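Local coordinates for glycosyl transferases group 1 family protein (Francisella tularensis subsp. tularensis, PDB 5I45), which is a probable glycosyltransferase of the GT-B fold, present here as its C-terminal Rossmann-like domain, the half that in such enzymes usually binds the sugar donor, at residues A[138-142]-A[143-147]; A[46-49]-A[50-54]. All blocks are in the same frame, centred on the assembly; numbering follows the deposited sequence. Where two conformers were deposited one is given.

Interaction 1. Residues A[138-142]-A[143-147]; sequences VIATK and AGAWP
Thr-141 and Gly-144 meet through a bond from backbone to side chain. The N-H of Gly-144 points at the hydroxyl of Thr-141, and N to OG1 is 3.0 Å. The bond is fairly straight, with an angle of 154° at the hydrogen. Chi1 of Thr-141 is 55°, which holds OG1 between its own N and carbonyl carbon and turns it into the bend of the chain. One residue on, Ala-145 N donates to Thr-141 O at 3.1 Å. A weak second bond links Ala-145 N to Lys-142 O at 3.4 Å. Thr-141 thus receives bonds on both its hydroxyl and its carbonyl, as in an ST motif. Beside this turn two methyl groups touch: Ala-140 CB and Ala-145 CB are 3.7 Å apart, and both also pack on Ile-150. Gly-144 and Ala-145 were each modelled in two conformers, so these distances belong to one of them. Farther along, Trp-146 brings its CB to 3.9 Å from Lys-142 O. The peptide bond before Pro-147 is cis, and Pro-147 CB sits over the centre of one face of the indole ring, 3.6 Å above its plane.

In the second shell, strand 137-140 runs between strands 114-117 and 157-158, and Ala-140 also rests on Cys-117. The buried hydroxyl of Thr-141 has a donor and an acceptor as partners: it takes the N-H of Gly-144 and gives its own proton to Ser-119 O, with a weak bond to Cys-117 O besides. That pairing probably holds the hydroxyl in one rotation, and it ties the turn after strand 137-140 to the chain that follows the neighbouring strand.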
# COMPACT_ATOMS: atom_id res chain seq x y z
N VAL A 138 7.02 1.50 2.51
CA VAL A 138 6.14 2.46 1.85
C VAL A 138 6.76 3.09 0.62
O VAL A 138 7.94 3.53 0.60
CB VAL A 138 5.75 3.59 2.84
CG1 VAL A 138 4.95 4.70 2.17
CG2 VAL A 138 4.92 3.01 3.97
N ILE A 139 5.92 3.13 -0.42
CA ILE A 139 6.19 3.88 -1.65
C ILE A 139 5.14 4.97 -1.68
O ILE A 139 3.96 4.70 -1.59
CB ILE A 139 6.02 2.98 -2.88
CG1 ILE A 139 7.03 1.84 -2.88
CG2 ILE A 139 6.18 3.84 -4.15
CD1 ILE A 139 6.66 0.72 -3.83
N ALA A 140 5.56 6.22 -1.79
CA ALA A 140 4.64 7.34 -1.72
C ALA A 140 4.99 8.47 -2.65
O ALA A 140 6.14 8.68 -3.00
CB ALA A 140 4.66 7.91 -0.28
N THR A 141 3.96 9.21 -3.04
CA THR A 141 4.15 10.53 -3.65
C THR A 141 4.43 11.55 -2.52
O THR A 141 4.27 11.27 -1.35
CB THR A 141 2.87 10.96 -4.35
OG1 THR A 141 1.81 10.92 -3.39
CG2 THR A 141 2.54 10.05 -5.52
N LYS A 142 4.76 12.77 -2.92
CA LYS A 142 4.94 13.90 -1.97
C LYS A 142 3.69 14.04 -1.08
O LYS A 142 3.78 14.12 0.15
CB LYS A 142 5.18 15.19 -2.76
CG LYS A 142 5.40 16.43 -1.90
CD LYS A 142 5.79 17.64 -2.75
CE LYS A 142 7.18 17.49 -3.34
NZ LYS A 142 7.78 18.78 -3.74
N ALA A 143 2.52 14.01 -1.71
CA ALA A 143 1.24 14.09 -0.97
C ALA A 143 1.06 12.89 -0.04
O ALA A 143 0.59 13.03 1.10
CB ALA A 143 0.07 14.16 -1.94
N GLY A 144 1.36 11.70 -0.55
CA GLY A 144 1.20 10.46 0.19
C GLY A 144 1.98 10.39 1.47
O GLY A 144 1.58 9.69 2.39
N ALA A 145 3.09 11.12 1.53
CA ALA A 145 3.95 11.14 2.71
C ALA A 145 4.23 12.57 3.21
O ALA A 145 5.33 12.91 3.68
CB ALA A 145 5.24 10.39 2.41
N TRP A 146 3.19 13.39 3.12
CA TRP A 146 3.17 14.78 3.62
C TRP A 146 3.37 14.84 5.15
O TRP A 146 2.83 14.00 5.85
CB TRP A 146 1.84 15.43 3.22
CG TRP A 146 1.81 16.89 3.48
CD1 TRP A 146 2.20 17.88 2.62
CD2 TRP A 146 1.42 17.54 4.69
NE1 TRP A 146 2.06 19.10 3.22
CE2 TRP A 146 1.58 18.93 4.49
CE3 TRP A 146 0.96 17.07 5.92
CZ2 TRP A 146 1.30 19.87 5.49
CZ3 TRP A 146 0.66 18.02 6.92
CH2 TRP A 146 0.83 19.39 6.69
N PRO A 147 4.20 15.75 5.68
CA PRO A 147 5.08 16.66 4.98
C PRO A 147 6.53 16.15 5.10
O PRO A 147 7.11 16.14 6.19
CB PRO A 147 4.93 17.97 5.77
CG PRO A 147 4.53 17.54 7.14
CD PRO A 147 4.11 16.09 7.11

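Interaction 2. Residues A[46-49]-A[50-54]; sequences EFIE and AAIVT
Ile-48 and Ile-52 have nearly the same chi1, with CG2 of each anti to its own backbone N, but they differ beyond CG1. In Ile-52 the chain is extended (chi2 170°), and this carries CD1 back over the previous turn. There it meets Ile-48 CG2 at 3.9 Å. The two side chains lie at a slant to each other. Ile-52 CG1 also lies close to the backbone, 3.3 Å from Ile-48 O. For Thr-54, chi1 of -58° turns OG1 toward the preceding turn, where it donates to Ala-50 O at 2.8 Å. The hydroxyl comes from above the carbonyl plane, 37° out of it. Ala-50 O takes the backbone N-H of Thr-54 as well, so two donors from one residue hold it.

The main chain is a regular alpha helix. Ala-50 N bonds Glu-46 O, Ala-51 N bonds Phe-47 O and Ile-52 N bonds Ile-48 O, each at 2.9 Å. Val-53 N to Glu-49 O is longer, at 3.2 Å.

The sides of the helix have different neighbours. Phe-47 and Ala-51 pack on strand 61-66, and Ile-48 reaches Phe-95 and Leu-80. Ala-50 and Thr-54 touch helix 164-176. The carboxylate of Glu-46 is hydrogen-bonded through OE1 to His-120, which ties the helix to the loop after strand 114-117.

This is the connecting helix of a beta-alpha-beta crossover. Helix 44-57 links the neighbouring parallel strands 30-35 and 61-66, as expected of a Rossmann-like domain in a GT-B glycosyltransferase.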
# COMPACT_ATOMS: atom_id res chain seq x y z
N GLU A 46 -2.78 4.77 -11.04
CA GLU A 46 -1.35 4.50 -11.14
C GLU A 46 -1.01 3.24 -10.34
O GLU A 46 -0.13 2.47 -10.73
CB GLU A 46 -0.52 5.72 -10.73
CG GLU A 46 -0.71 6.90 -11.66
CD GLU A 46 -1.97 7.70 -11.39
OE1 GLU A 46 -2.05 8.29 -10.31
OE2 GLU A 46 -2.86 7.73 -12.26
N PHE A 47 -1.72 3.02 -9.25
CA PHE A 47 -1.48 1.80 -8.48
C PHE A 47 -1.87 0.56 -9.27
O PHE A 47 -1.08 -0.38 -9.35
CB PHE A 47 -2.28 1.83 -7.19
CG PHE A 47 -2.14 0.60 -6.35
CD1 PHE A 47 -1.07 0.43 -5.46
CD2 PHE A 47 -3.08 -0.41 -6.43
CE1 PHE A 47 -0.98 -0.70 -4.68
CE2 PHE A 47 -2.98 -1.54 -5.66
CZ PHE A 47 -1.93 -1.69 -4.78
N ILE A 48 -3.06 0.55 -9.84
CA ILE A 48 -3.51 -0.60 -10.61
C ILE A 48 -2.60 -0.85 -11.82
O ILE A 48 -2.22 -2.01 -12.09
CB ILE A 48 -4.99 -0.43 -11.03
CG1 ILE A 48 -5.90 -0.52 -9.76
CG2 ILE A 48 -5.40 -1.46 -12.09
CD1 ILE A 48 -5.92 -1.86 -9.09
N GLU A 49 -2.25 0.21 -12.54
CA GLU A 49 -1.38 0.06 -13.70
C GLU A 49 -0.01 -0.47 -13.27
O GLU A 49 0.55 -1.37 -13.91
CB GLU A 49 -1.28 1.38 -14.47
CG GLU A 49 -2.58 1.70 -15.20
CD GLU A 49 -2.63 3.08 -15.80
OE1 GLU A 49 -1.82 3.93 -15.40
OE2 GLU A 49 -3.51 3.32 -16.63
N ALA A 50 0.51 0.02 -12.15
CA ALA A 50 1.80 -0.47 -11.64
C ALA A 50 1.70 -1.95 -11.25
O ALA A 50 2.62 -2.73 -11.50
CB ALA A 50 2.26 0.34 -10.45
N ALA A 51 0.59 -2.32 -10.62
CA ALA A 51 0.39 -3.69 -10.19
C ALA A 51 0.28 -4.61 -11.39
O ALA A 51 0.77 -5.73 -11.35
CB ALA A 51 -0.85 -3.81 -9.30
N ILE A 52 -0.35 -4.15 -12.46
CA ILE A 52 -0.49 -4.97 -13.66
C ILE A 52 0.89 -5.26 -14.28
O ILE A 52 1.15 -6.40 -14.68
CB ILE A 52 -1.45 -4.30 -14.67
CG1 ILE A 52 -2.89 -4.44 -14.15
CG2 ILE A 52 -1.31 -4.89 -16.06
CD1 ILE A 52 -3.88 -3.62 -14.94
N VAL A 53 1.76 -4.27 -14.34
CA VAL A 53 3.12 -4.46 -14.83
C VAL A 53 3.90 -5.39 -13.89
O VAL A 53 4.54 -6.34 -14.30
CB VAL A 53 3.83 -3.07 -14.91
CG1 VAL A 53 5.33 -3.19 -15.06
CG2 VAL A 53 3.22 -2.24 -16.04
N THR A 54 3.82 -5.12 -12.59
CA THR A 54 4.66 -5.81 -11.63
C THR A 54 4.27 -7.26 -11.41
O THR A 54 5.12 -8.15 -11.33
CB THR A 54 4.62 -5.04 -10.29
OG1 THR A 54 5.05 -3.69 -10.51
CG2 THR A 54 5.50 -5.69 -9.27

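Interactions 1 and 2 belong to one parallel alpha/beta domain but do not touch. Their centres lie 18 Å apart, their nearest atoms about 7 Å. Interaction 2 comes first, in the helix between strands 30-35 and 61-66. Interaction 1 follows strand 137-140, two places across the sheet from strand 30-35. The chain after strand 114-117 connects them: Ser-119 receives the hydroxyl of Thr-141, and His-120 bonds Glu-46. Helix 164-176 packs on a segment of each, on Ile-139 and on Ala-50 and Thr-54. In GT-B enzymes loops at the C-terminal strand ends usually line the donor cleft. The turn of interaction 1 may lie near it; of interaction 2, only the start approaches that end.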